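Local coordinates for zinc uptake regulation protein (Escherichia coli, PDB 4MTE) that represses zinc-uptake genes such as znuACB by binding their operator DNA with zinc as cofactor, at residues Ile16-Val22 with Phe69-Phe75; Gly40-Ala44 with Asn83-Leu87; Lys78-Thr82 with Val136-His140; Thr95-Ala99 with Glu111-Glu115. All coordinates share one frame. Numbering follows the deposited sequence.

Interaction 1 (Ile16-Val22 with Phe69-Phe75)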
loop_
_atom_site.group_PDB
_atom_site.type_symbol
_atom_site.label_atom_id
_atom_site.label_comp_id
_atom_site.label_asym_id
_atom_site.label_seq_id
_atom_site.Cartn_x
_atom_site.Cartn_y
_atom_site.Cartn_z
ATOM N N ILE D 16 8.263 14.050 -39.156
ATOM C CA ILE D 16 8.511 12.609 -39.228
ATOM C C ILE D 16 7.197 11.834 -39.189
ATOM O O ILE D 16 7.015 10.877 -39.936
ATOM C CB ILE D 16 9.456 12.118 -38.100
ATOM C CG1 ILE D 16 10.899 12.517 -38.420
ATOM C CG2 ILE D 16 9.380 10.590 -37.931
ATOM C CD1 ILE D 16 11.897 12.218 -37.313
ATOM N N CYS D 17 6.280 12.242 -38.318
ATOM C CA CYS D 17 4.968 11.607 -38.281
ATOM C C CYS D 17 4.238 11.822 -39.602
ATOM O O CYS D 17 3.583 10.914 -40.109
ATOM C CB CYS D 17 4.138 12.143 -37.117
ATOM S SG CYS D 17 4.690 11.538 -35.513
ATOM N N ALA D 18 4.352 13.023 -40.160
ATOM C CA ALA D 18 3.780 13.294 -41.475
ATOM C C ALA D 18 4.362 12.352 -42.530
ATOM O O ALA D 18 3.636 11.830 -43.374
ATOM C CB ALA D 18 4.012 14.746 -41.873
ATOM N N GLN D 19 5.673 12.136 -42.478
ATOM C CA GLN D 19 6.338 11.236 -43.420
ATOM C C GLN D 19 5.882 9.781 -43.290
ATOM O O GLN D 19 5.850 9.045 -44.276
ATOM C CB GLN D 19 7.859 11.324 -43.253
ATOM C CG GLN D 19 8.458 12.625 -43.777
ATOM C CD GLN D 19 9.950 12.740 -43.522
ATOM O OE1 GLN D 19 10.451 12.293 -42.493
ATOM N NE2 GLN D 19 10.666 13.344 -44.463
ATOM N N ARG D 20 5.528 9.368 -42.076
ATOM C CA ARG D 20 5.154 7.980 -41.815
ATOM C C ARG D 20 3.654 7.747 -41.942
ATOM O O ARG D 20 3.185 6.619 -41.784
ATOM C CB ARG D 20 5.593 7.575 -40.411
ATOM C CG ARG D 20 7.089 7.556 -40.193
ATOM C CD ARG D 20 7.390 7.357 -38.722
ATOM N NE ARG D 20 8.815 7.211 -38.453
ATOM C CZ ARG D 20 9.360 7.297 -37.244
ATOM N NH1 ARG D 20 8.601 7.538 -36.182
ATOM N NH2 ARG D 20 10.668 7.151 -37.097
ATOM N N ASN D 21 2.907 8.810 -42.229
ATOM C CA ASN D 21 1.449 8.743 -42.259
ATOM C C ASN D 21 0.881 8.195 -40.951
ATOM O O ASN D 21 0.027 7.309 -40.954
ATOM C CB ASN D 21 0.965 7.903 -43.446
ATOM C CG ASN D 21 1.249 8.563 -44.782
ATOM O OD1 ASN D 21 1.104 9.777 -44.930
ATOM N ND2 ASN D 21 1.658 7.766 -45.763
ATOM N N VAL D 22 1.384 8.721 -39.838
ATOM C CA VAL D 22 0.794 8.480 -38.528
ATOM C C VAL D 22 0.349 9.823 -37.968
ATOM O O VAL D 22 0.904 10.863 -38.326
ATOM C CB VAL D 22 1.781 7.788 -37.563
ATOM C CG1 VAL D 22 2.171 6.415 -38.108
ATOM C CG2 VAL D 22 3.016 8.655 -37.330
ATOM N N PHE D 69 1.992 5.618 -28.148
ATOM C CA PHE D 69 2.253 6.157 -29.483
ATOM C C PHE D 69 3.669 6.730 -29.596
ATOM O O PHE D 69 4.440 6.350 -30.486
ATOM C CB PHE D 69 1.231 7.242 -29.828
ATOM C CG PHE D 69 1.515 7.951 -31.125
ATOM C CD1 PHE D 69 1.080 7.425 -32.330
ATOM C CD2 PHE D 69 2.219 9.143 -31.139
ATOM C CE1 PHE D 69 1.343 8.075 -33.521
ATOM C CE2 PHE D 69 2.483 9.795 -32.329
ATOM C CZ PHE D 69 2.043 9.261 -33.519
ATOM N N LEU D 70 4.003 7.642 -28.688
ATOM C CA LEU D 70 5.307 8.302 -28.689
ATOM C C LEU D 70 6.445 7.296 -28.539
ATOM O O LEU D 70 7.518 7.466 -29.119
ATOM C CB LEU D 70 5.371 9.333 -27.560
ATOM C CG LEU D 70 4.359 10.477 -27.651
ATOM C CD1 LEU D 70 4.328 11.268 -26.350
ATOM C CD2 LEU D 70 4.667 11.387 -28.838
ATOM N N LEU D 71 6.204 6.246 -27.764
ATOM C CA LEU D 71 7.191 5.187 -27.583
ATOM C C LEU D 71 7.357 4.408 -28.873
ATOM O O LEU D 71 8.473 4.104 -29.292
ATOM C CB LEU D 71 6.755 4.233 -26.474
ATOM C CG LEU D 71 6.988 4.716 -25.045
ATOM C CD1 LEU D 71 6.138 3.914 -24.069
ATOM C CD2 LEU D 71 8.464 4.613 -24.697
ATOM N N GLU D 72 6.232 4.081 -29.498
ATOM C CA GLU D 72 6.245 3.333 -30.746
ATOM C C GLU D 72 6.959 4.114 -31.848
ATOM O O GLU D 72 7.718 3.540 -32.625
ATOM C CB GLU D 72 4.817 2.999 -31.175
ATOM C CG GLU D 72 4.728 1.990 -32.309
ATOM C CD GLU D 72 3.297 1.629 -32.660
ATOM O OE1 GLU D 72 2.374 2.108 -31.968
ATOM O OE2 GLU D 72 3.097 0.866 -33.628
ATOM N N GLN D 73 6.719 5.421 -31.910
ATOM C CA GLN D 73 7.371 6.265 -32.914
ATOM C C GLN D 73 8.801 6.655 -32.522
ATOM O O GLN D 73 9.517 7.270 -33.310
ATOM C CB GLN D 73 6.529 7.514 -33.197
ATOM C CG GLN D 73 5.149 7.203 -33.772
ATOM C CD GLN D 73 5.213 6.334 -35.017
ATOM O OE1 GLN D 73 6.074 6.523 -35.875
ATOM N NE2 GLN D 73 4.307 5.367 -35.117
ATOM N N GLY D 74 9.209 6.301 -31.307
ATOM C CA GLY D 74 10.599 6.434 -30.900
ATOM C C GLY D 74 11.001 7.809 -30.397
ATOM O O GLY D 74 12.190 8.109 -30.293
ATOM N N PHE D 75 10.017 8.641 -30.072
ATOM C CA PHE D 75 10.281 9.983 -29.559
ATOM C C PHE D 75 10.570 9.953 -28.063
ATOM O O PHE D 75 11.216 10.855 -27.528
ATOM C CB PHE D 75 9.083 10.893 -29.834
ATOM C CG PHE D 75 8.690 10.948 -31.279
ATOM C CD1 PHE D 75 9.651 10.884 -32.271
ATOM C CD2 PHE D 75 7.362 11.050 -31.649
ATOM C CE1 PHE D 75 9.298 10.927 -33.600
ATOM C CE2 PHE D 75 7.004 11.092 -32.981
ATOM C CZ PHE D 75 7.976 11.031 -33.955
#

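Interaction 2 (Gly40-Ala44 with Asn83-Leu87). With nucleotides of chain F.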
loop_
_atom_site.group_PDB
_atom_site.type_symbol
_atom_site.label_atom_id
_atom_site.label_comp_id
_atom_site.label_asym_id
_atom_site.label_seq_id
_atom_site.Cartn_x
_atom_site.Cartn_y
_atom_site.Cartn_z
ATOM N N GLY D 40 14.385 16.232 -17.121
ATOM C CA GLY D 40 14.728 14.829 -17.002
ATOM C C GLY D 40 13.504 13.963 -17.221
ATOM O O GLY D 40 12.594 14.343 -17.957
ATOM N N ALA D 41 13.473 12.805 -16.570
ATOM C CA ALA D 41 12.364 11.873 -16.726
ATOM C C ALA D 41 11.153 12.351 -15.934
ATOM O O ALA D 41 11.269 13.220 -15.069
ATOM C CB ALA D 41 12.775 10.480 -16.275
ATOM N N ILE D 42 9.994 11.774 -16.234
ATOM C CA ILE D 42 8.756 12.121 -15.545
ATOM C C ILE D 42 7.816 10.919 -15.504
ATOM O O ILE D 42 7.821 10.086 -16.411
ATOM C CB ILE D 42 8.048 13.309 -16.229
ATOM C CG1 ILE D 42 6.847 13.765 -15.396
ATOM C CG2 ILE D 42 7.629 12.940 -17.656
ATOM C CD1 ILE D 42 6.256 15.087 -15.837
ATOM N N SER D 43 7.013 10.832 -14.449
ATOM C CA SER D 43 6.076 9.728 -14.289
ATOM C C SER D 43 4.794 10.009 -15.061
ATOM O O SER D 43 4.490 11.157 -15.384
ATOM C CB SER D 43 5.735 9.524 -12.815
ATOM O OG SER D 43 4.772 10.474 -12.398
ATOM N N ALA D 44 4.036 8.953 -15.334
ATOM C CA ALA D 44 2.804 9.061 -16.106
ATOM C C ALA D 44 1.774 9.949 -15.412
ATOM O O ALA D 44 1.127 10.778 -16.051
ATOM C CB ALA D 44 2.226 7.676 -16.361
ATOM N N ASN D 83 9.926 4.116 -12.983
ATOM C CA ASN D 83 8.777 3.818 -13.826
ATOM C C ASN D 83 8.350 5.128 -14.461
ATOM O O ASN D 83 7.204 5.567 -14.340
ATOM C CB ASN D 83 7.660 3.154 -13.022
ATOM C CG ASN D 83 8.023 1.744 -12.579
ATOM O OD1 ASN D 83 8.044 0.813 -13.386
ATOM N ND2 ASN D 83 8.316 1.583 -11.294
ATOM N N SER D 84 9.318 5.734 -15.142
ATOM C CA SER D 84 9.209 7.089 -15.654
ATOM C C SER D 84 9.448 7.093 -17.156
ATOM O O SER D 84 9.803 6.068 -17.739
ATOM C CB SER D 84 10.244 7.981 -14.967
ATOM O OG SER D 84 10.170 7.850 -13.558
ATOM N N TYR D 85 9.262 8.254 -17.771
ATOM C CA TYR D 85 9.363 8.389 -19.217
ATOM C C TYR D 85 10.121 9.658 -19.569
ATOM O O TYR D 85 9.925 10.699 -18.944
ATOM C CB TYR D 85 7.964 8.405 -19.829
ATOM C CG TYR D 85 7.160 7.179 -19.459
ATOM C CD1 TYR D 85 7.164 6.050 -20.265
ATOM C CD2 TYR D 85 6.418 7.142 -18.284
ATOM C CE1 TYR D 85 6.439 4.925 -19.918
ATOM C CE2 TYR D 85 5.696 6.022 -17.930
ATOM C CZ TYR D 85 5.708 4.918 -18.748
ATOM O OH TYR D 85 4.984 3.806 -18.388
ATOM N N VAL D 86 10.995 9.564 -20.564
ATOM C CA VAL D 86 11.820 10.702 -20.944
ATOM C C VAL D 86 11.868 10.889 -22.456
ATOM O O VAL D 86 11.845 9.925 -23.221
ATOM C CB VAL D 86 13.259 10.566 -20.392
ATOM C CG1 VAL D 86 14.002 9.415 -21.075
ATOM C CG2 VAL D 86 14.013 11.882 -20.546
ATOM N N LEU D 87 11.932 12.149 -22.872
ATOM C CA LEU D 87 12.075 12.487 -24.276
ATOM C C LEU D 87 13.410 11.964 -24.789
ATOM O O LEU D 87 14.415 11.994 -24.078
ATOM C CB LEU D 87 12.004 14.003 -24.458
ATOM C CG LEU D 87 12.037 14.531 -25.894
ATOM C CD1 LEU D 87 10.784 14.118 -26.656
ATOM C CD2 LEU D 87 12.198 16.042 -25.891
ATOM P P DA F 21 4.013 2.442 -15.240
ATOM O OP1 DA F 21 5.121 1.665 -15.832
ATOM O OP2 DA F 21 3.910 3.899 -15.470
ATOM O "O5'" DA F 21 2.648 1.778 -15.724
ATOM C "C5'" DA F 21 2.499 0.385 -15.541
ATOM C "C4'" DA F 21 1.125 -0.083 -15.983
ATOM O "O4'" DA F 21 0.116 0.482 -15.114
ATOM C "C3'" DA F 21 0.710 0.316 -17.398
ATOM O "O3'" DA F 21 0.758 -0.853 -18.198
ATOM C "C2'" DA F 21 -0.701 0.899 -17.250
ATOM C "C1'" DA F 21 -1.092 0.473 -15.841
ATOM N N9 DA F 21 -2.052 1.328 -15.151
ATOM C C8 DA F 21 -1.858 2.582 -14.642
ATOM N N7 DA F 21 -2.925 3.089 -14.062
ATOM C C5 DA F 21 -3.877 2.092 -14.197
ATOM C C6 DA F 21 -5.224 1.990 -13.797
ATOM N N6 DA F 21 -5.896 2.943 -13.140
ATOM N N1 DA F 21 -5.867 0.850 -14.102
ATOM C C2 DA F 21 -5.223 -0.121 -14.755
ATOM N N3 DA F 21 -3.966 -0.143 -15.179
ATOM C C4 DA F 21 -3.350 1.002 -14.865
#

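Interaction 3 (Lys78-Thr82 with Val136-His140). With nucleotides of chain F.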
loop_
_atom_site.group_PDB
_atom_site.type_symbol
_atom_site.label_atom_id
_atom_site.label_comp_id
_atom_site.label_asym_id
_atom_site.label_seq_id
_atom_site.Cartn_x
_atom_site.Cartn_y
_atom_site.Cartn_z
ATOM N N LYS D 78 11.182 4.742 -22.162
ATOM C CA LYS D 78 10.753 4.375 -20.827
ATOM C C LYS D 78 11.987 4.068 -19.992
ATOM O O LYS D 78 12.857 3.304 -20.415
ATOM C CB LYS D 78 9.849 3.144 -20.882
ATOM C CG LYS D 78 9.315 2.711 -19.530
ATOM C CD LYS D 78 8.498 1.439 -19.645
ATOM C CE LYS D 78 7.868 1.056 -18.318
ATOM N NZ LYS D 78 6.850 2.052 -17.889
ATOM N N VAL D 79 12.060 4.668 -18.809
ATOM C CA VAL D 79 13.122 4.370 -17.857
ATOM C C VAL D 79 12.631 3.257 -16.930
ATOM O O VAL D 79 11.782 3.487 -16.069
ATOM C CB VAL D 79 13.507 5.618 -17.032
ATOM C CG1 VAL D 79 14.783 5.363 -16.241
ATOM C CG2 VAL D 79 13.662 6.838 -17.944
ATOM N N GLU D 80 13.179 2.056 -17.112
ATOM C CA GLU D 80 12.652 0.839 -16.491
ATOM C C GLU D 80 13.018 0.665 -15.016
ATOM O O GLU D 80 12.277 0.028 -14.268
ATOM C CB GLU D 80 13.148 -0.386 -17.261
ATOM C CG GLU D 80 12.772 -0.405 -18.737
ATOM C CD GLU D 80 11.317 -0.760 -18.975
ATOM O OE1 GLU D 80 10.552 -0.865 -17.994
ATOM O OE2 GLU D 80 10.941 -0.940 -20.152
ATOM N N SER D 81 14.164 1.199 -14.602
ATOM C CA SER D 81 14.606 1.052 -13.217
ATOM C C SER D 81 13.708 1.884 -12.313
ATOM O O SER D 81 13.391 1.487 -11.190
ATOM C CB SER D 81 16.062 1.475 -13.058
ATOM O OG SER D 81 16.234 2.844 -13.372
ATOM N N THR D 82 13.312 3.047 -12.816
ATOM C CA THR D 82 12.220 3.809 -12.236
ATOM C C THR D 82 10.962 3.296 -12.925
ATOM O O THR D 82 10.932 2.164 -13.402
ATOM C CB THR D 82 12.383 5.323 -12.494
ATOM O OG1 THR D 82 12.316 5.584 -13.901
ATOM C CG2 THR D 82 13.719 5.822 -11.955
ATOM N N VAL D 136 18.572 -2.674 -22.289
ATOM C CA VAL D 136 18.221 -1.691 -21.277
ATOM C C VAL D 136 19.473 -1.373 -20.476
ATOM O O VAL D 136 19.936 -2.189 -19.680
ATOM C CB VAL D 136 17.120 -2.213 -20.334
ATOM C CG1 VAL D 136 16.774 -1.162 -19.279
ATOM C CG2 VAL D 136 15.884 -2.612 -21.132
ATOM N N ILE D 137 20.028 -0.189 -20.709
ATOM C CA ILE D 137 21.190 0.273 -19.962
ATOM C C ILE D 137 20.815 1.533 -19.205
ATOM O O ILE D 137 20.532 2.571 -19.803
ATOM C CB ILE D 137 22.396 0.560 -20.873
ATOM C CG1 ILE D 137 22.516 -0.512 -21.958
ATOM C CG2 ILE D 137 23.671 0.644 -20.042
ATOM C CD1 ILE D 137 21.871 -0.118 -23.270
ATOM N N GLU D 138 20.799 1.425 -17.883
ATOM C CA GLU D 138 20.431 2.536 -17.022
ATOM C C GLU D 138 21.403 2.616 -15.857
ATOM O O GLU D 138 21.580 1.650 -15.114
ATOM C CB GLU D 138 18.994 2.366 -16.526
ATOM C CG GLU D 138 17.968 2.346 -17.651
ATOM C CD GLU D 138 16.553 2.109 -17.163
ATOM O OE1 GLU D 138 16.341 2.085 -15.933
ATOM O OE2 GLU D 138 15.652 1.946 -18.012
ATOM N N ALA D 139 22.039 3.774 -15.717
ATOM C CA ALA D 139 23.043 3.990 -14.687
ATOM C C ALA D 139 22.496 4.937 -13.629
ATOM O O ALA D 139 21.886 5.957 -13.952
ATOM C CB ALA D 139 24.317 4.553 -15.305
ATOM N N HIS D 140 22.710 4.584 -12.365
ATOM C CA HIS D 140 22.283 5.410 -11.244
ATOM C C HIS D 140 23.489 5.971 -10.510
ATOM O O HIS D 140 24.526 5.317 -10.408
ATOM C CB HIS D 140 21.415 4.598 -10.285
ATOM C CG HIS D 140 20.079 4.237 -10.850
ATOM N ND1 HIS D 140 18.944 4.980 -10.611
ATOM C CD2 HIS D 140 19.702 3.218 -11.657
ATOM C CE1 HIS D 140 17.922 4.430 -11.241
ATOM N NE2 HIS D 140 18.354 3.361 -11.883
ATOM P P DA F 21 4.013 2.442 -15.240
ATOM O OP1 DA F 21 5.121 1.665 -15.832
ATOM O OP2 DA F 21 3.910 3.899 -15.470
ATOM O "O5'" DA F 21 2.648 1.778 -15.724
ATOM C "C5'" DA F 21 2.499 0.385 -15.541
ATOM C "C4'" DA F 21 1.125 -0.083 -15.983
ATOM O "O4'" DA F 21 0.116 0.482 -15.114
ATOM C "C3'" DA F 21 0.710 0.316 -17.398
ATOM O "O3'" DA F 21 0.758 -0.853 -18.198
ATOM C "C2'" DA F 21 -0.701 0.899 -17.250
ATOM C "C1'" DA F 21 -1.092 0.473 -15.841
ATOM N N9 DA F 21 -2.052 1.328 -15.151
ATOM C C8 DA F 21 -1.858 2.582 -14.642
ATOM N N7 DA F 21 -2.925 3.089 -14.062
ATOM C C5 DA F 21 -3.877 2.092 -14.197
ATOM C C6 DA F 21 -5.224 1.990 -13.797
ATOM N N6 DA F 21 -5.896 2.943 -13.140
ATOM N N1 DA F 21 -5.867 0.850 -14.102
ATOM C C2 DA F 21 -5.223 -0.121 -14.755
ATOM N N3 DA F 21 -3.966 -0.143 -15.179
ATOM C C4 DA F 21 -3.350 1.002 -14.865
#

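Interaction 4 (Thr95-Ala99 with Glu111-Glu115). With ZN (zinc ion), chain N.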
loop_
_atom_site.group_PDB
_atom_site.type_symbol
_atom_site.label_atom_id
_atom_site.label_comp_id
_atom_site.label_asym_id
_atom_site.label_seq_id
_atom_site.Cartn_x
_atom_site.Cartn_y
_atom_site.Cartn_z
ATOM N N THR D 95 17.318 5.165 -35.865
ATOM C CA THR D 95 17.114 4.566 -34.544
ATOM C C THR D 95 18.418 4.076 -33.921
ATOM O O THR D 95 19.350 3.690 -34.628
ATOM C CB THR D 95 16.103 3.408 -34.602
ATOM O OG1 THR D 95 16.515 2.455 -35.589
ATOM C CG2 THR D 95 14.718 3.933 -34.952
ATOM N N HIS D 96 18.466 4.087 -32.594
ATOM C CA HIS D 96 19.725 3.997 -31.870
ATOM C C HIS D 96 19.646 3.094 -30.648
ATOM O O HIS D 96 18.561 2.703 -30.214
ATOM C CB HIS D 96 20.115 5.399 -31.405
ATOM C CG HIS D 96 19.062 6.060 -30.569
ATOM N ND1 HIS D 96 17.902 6.576 -31.106
ATOM C CD2 HIS D 96 18.984 6.270 -29.234
ATOM C CE1 HIS D 96 17.160 7.085 -30.139
ATOM N NE2 HIS D 96 17.793 6.911 -28.993
ATOM N N THR D 97 20.818 2.773 -30.107
ATOM C CA THR D 97 20.935 2.202 -28.773
ATOM C C THR D 97 21.366 3.338 -27.860
ATOM O O THR D 97 22.007 4.288 -28.313
ATOM C CB THR D 97 21.984 1.073 -28.713
ATOM O OG1 THR D 97 22.020 0.524 -27.389
ATOM C CG2 THR D 97 23.377 1.591 -29.085
ATOM N N SER D 98 21.024 3.248 -26.580
ATOM C CA SER D 98 21.356 4.317 -25.650
ATOM C C SER D 98 21.506 3.826 -24.222
ATOM O O SER D 98 20.924 2.814 -23.831
ATOM C CB SER D 98 20.285 5.400 -25.691
ATOM O OG SER D 98 19.058 4.927 -25.164
ATOM N N ALA D 99 22.296 4.567 -23.452
ATOM C CA ALA D 99 22.443 4.331 -22.026
ATOM C C ALA D 99 21.968 5.575 -21.288
ATOM O O ALA D 99 22.401 6.688 -21.589
ATOM C CB ALA D 99 23.893 4.023 -21.686
ATOM N N GLU D 111 20.590 10.868 -21.945
ATOM C CA GLU D 111 20.680 9.794 -22.926
ATOM C C GLU D 111 21.991 9.942 -23.686
ATOM O O GLU D 111 22.215 10.950 -24.356
ATOM C CB GLU D 111 19.504 9.795 -23.916
ATOM C CG GLU D 111 19.493 8.510 -24.737
ATOM C CD GLU D 111 18.452 8.435 -25.848
ATOM O OE1 GLU D 111 18.459 7.419 -26.553
ATOM O OE2 GLU D 111 17.626 9.341 -26.051
ATOM N N GLU D 112 22.852 8.935 -23.575
ATOM C CA GLU D 112 24.143 8.948 -24.251
ATOM C C GLU D 112 24.332 7.668 -25.055
ATOM O O GLU D 112 24.160 6.565 -24.538
ATOM C CB GLU D 112 25.275 9.112 -23.237
ATOM C CG GLU D 112 25.022 10.220 -22.222
ATOM C CD GLU D 112 26.299 10.854 -21.697
ATOM O OE1 GLU D 112 27.181 11.196 -22.515
ATOM O OE2 GLU D 112 26.418 11.015 -20.463
ATOM N N CYS D 113 24.685 7.827 -26.326
ATOM C CA CYS D 113 24.869 6.691 -27.217
ATOM C C CYS D 113 26.045 5.838 -26.757
ATOM O O CYS D 113 26.919 6.309 -26.030
ATOM C CB CYS D 113 25.102 7.170 -28.649
ATOM S SG CYS D 113 25.148 5.839 -29.870
ATOM N N ALA D 114 26.065 4.582 -27.191
ATOM C CA ALA D 114 27.118 3.654 -26.803
ATOM C C ALA D 114 27.066 2.396 -27.665
ATOM O O ALA D 114 26.413 1.414 -27.308
ATOM C CB ALA D 114 26.990 3.294 -25.325
ATOM N N GLU D 115 27.750 2.436 -28.803
ATOM C CA GLU D 115 27.837 1.280 -29.689
ATOM C C GLU D 115 28.702 0.213 -29.032
ATOM O O GLU D 115 28.472 -0.991 -29.200
ATOM C CB GLU D 115 28.441 1.686 -31.036
ATOM C CG GLU D 115 27.749 2.868 -31.701
ATOM C CD GLU D 115 26.297 2.585 -32.039
ATOM O OE1 GLU D 115 25.981 1.432 -32.400
ATOM O OE2 GLU D 115 25.472 3.517 -31.940
HETATM ZN ZN ZN N . 16.910 8.051 -27.588
#

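Interaction 1 (Ile16-Val22 with Phe69-Phe75)
Gln73, where helix 60-72 runs out, lies at the centre of this contact and gives up more area to it than any other residue. Its side chain meets Arg20, in the last turn of helix 6-20: Arg20 NH1 donates to Gln73 OE1 at 2.7 Å and to the backbone Gln73 O at 3.0 Å, so a single guanidinium nitrogen grips both the amide and the main chain at a helix terminus. Both helices finish in Schellman motifs, with Asn21 and Gly74 at positive phi, and Gln73 O, at a helix C-terminus with no next-turn amide, can accept from Arg20. The contact thus ties the N-terminal helix to the end of helix 60-72 in the winged-helix DNA-binding domain of this Fur-family repressor. Phe75, next in buried area, turns its ring edge to the first helix. Cys17 SG sits 3.5 Å from Phe75 CE2 and 4.0 Å from Phe69 CZ, a sulfur-aromatic contact with the edges of both rings, while Ile16 CG2 reaches Phe75 CZ at 4.2 Å. Beyond Asn21, Val22 extends the apolar patch, placing CG2 4.0 Å from Phe69 CZ. Phe69 also makes a cation-pi contact with Arg28, and Phe75 packs on Leu32 of helix 26-36.

Interaction 2 (Gly40-Ala44 with Asn83-Leu87)
Residues 40-44 and 83-87 build one side of the small antiparallel sheet of the winged-helix domain, in which strands 76-79 and 84-87 form the wing and the short strand 42-43 pairs with strand 84-87. Two backbone hydrogen bonds join the segments, both between the same residues: Ile42 N donates to Tyr85 O at 2.9 Å and Tyr85 N to Ile42 O at 2.7 Å. This makes Ile42 and Tyr85 an antiparallel hydrogen-bonded pair, with their side chains on the same face of the sheet. A CA-H...O contact from Ala41 CA to Tyr85 O, 3.5 Å, adds to the pairing.

Apolar contacts lie on both faces. Ala41 CB is 4.1 Å from Val86 CB, and both residues also rest on Val79 of the third strand. On the face of Ile42 and Tyr85, Ala44 CB approaches Tyr85 CE2 at 4.2 Å; the tyrosine ring packs further against Tyr64 and Leu67 of helix 60-72 and Met35 of helix 26-36, so the wing is seated on the helical part of the domain. Ser43 ends the short strand and is the N-cap of helix 44-52, its OG bonded to Asp46 N.

Polar contact with the operator comes from the far end of the tyrosine, where Tyr85 OH donates a hydrogen bond to phosphate oxygen OP2 of DA21 of chain F at 3.1 Å.

Interaction 3 (Lys78-Thr82 with Val136-His140)
Val136, in strand 131-140, contributes an apolar touch, its CG1 lying 4.1 Å from Glu80 CG. Two residues on, Glu138 provides the main anchor. Its carboxylate receives backbone hydrogen bonds from Glu80 N to OE2 at 2.6 Å and from Ser81 N to OE1 at 2.7 Å, and Ser81 OG also donates to OE1 at 2.7 Å. The buried charge is thereby held by consecutive amides in the turn that connects strands 76-79 and 84-87 of the wing. Lys78, on strand 76-79 just before the turn, donates a hydrogen bond from NZ to OP1 of DA21 of chain F at 2.7 Å. Since strand 131-140 belongs to the mixed sheet of the dimerization domain, Glu138 bridges the two domains of this Fur-family protein; the same strand pairs antiparallel with one of the second subunit, continuing the sheet across the dimer interface. His140 completes the polar chain: its NE2 donates to Ser81 OG at 2.6 Å, while ND1 is bonded to Asp104.

Interaction 4 (Thr95-Ala99 with Glu111-Glu115)
This contact holds half of a four-residue zinc site, in which His96 and Glu111 are joined by His77 and Cys88. His96 NE2 binds the zinc ion at 2.0 Å, and Glu111 takes it through both carboxylate oxygens, OE1 at 2.0 Å and OE2 at 2.1 Å. The short separation of His96 NE2 and Glu111 OE1, 2.6 Å, reflects their shared metal and is not a hydrogen bond. Glu111 can reach the ion because its side chain is fully extended, chi1 and chi2 both t, carrying the carboxylate from strand 109-112 to the histidine of the loop.

Backbone pairing fixes the spacing of the two segments. Ala99 and Glu112 form an antiparallel hydrogen-bonded pair, Ala99 N donating to Glu112 O at 2.9 Å and Glu112 N to Ala99 O at 3.0 Å, where strand 99-103 begins beside strand 109-112. Further from the metal, Thr97 lies against the turn that leads into helix 115-127: its CG2 is 3.5 Å from Ala114 O and 4.0 Å from Glu115 OE2, and its hydroxyl is bonded to Glu118 of that helix.

With His77 on wing strand 76-79, Cys88 just past strand 84-87, and His96 and Glu111 supplied by the loop and sheet beyond, the site joins two domains, an arrangement characteristic of the regulatory metal site in Fur-family repressors.

Interactions 1 and 2 lie in the winged-helix domain, their centres about 18 Å apart, and their segments alternate along the chain; they touch where Phe75 O meets Leu87 CD1 at 3.4 Å. Interaction 3, its centre about 10 Å from that of interaction 2, shares the wing with it through strands 76-79 and 84-87 and carries the connection to strand 131-140. Both bind the same nucleotide's phosphate. Interaction 4 falls between the segments of interaction 3 in sequence and shares its mixed sheet, their centres about 13 Å apart, with Ile137 packing on Ser98 and Ala99. The zinc site and the wing-turn anchor link the same two domains, consistent with zinc setting their relative orientation for operator binding.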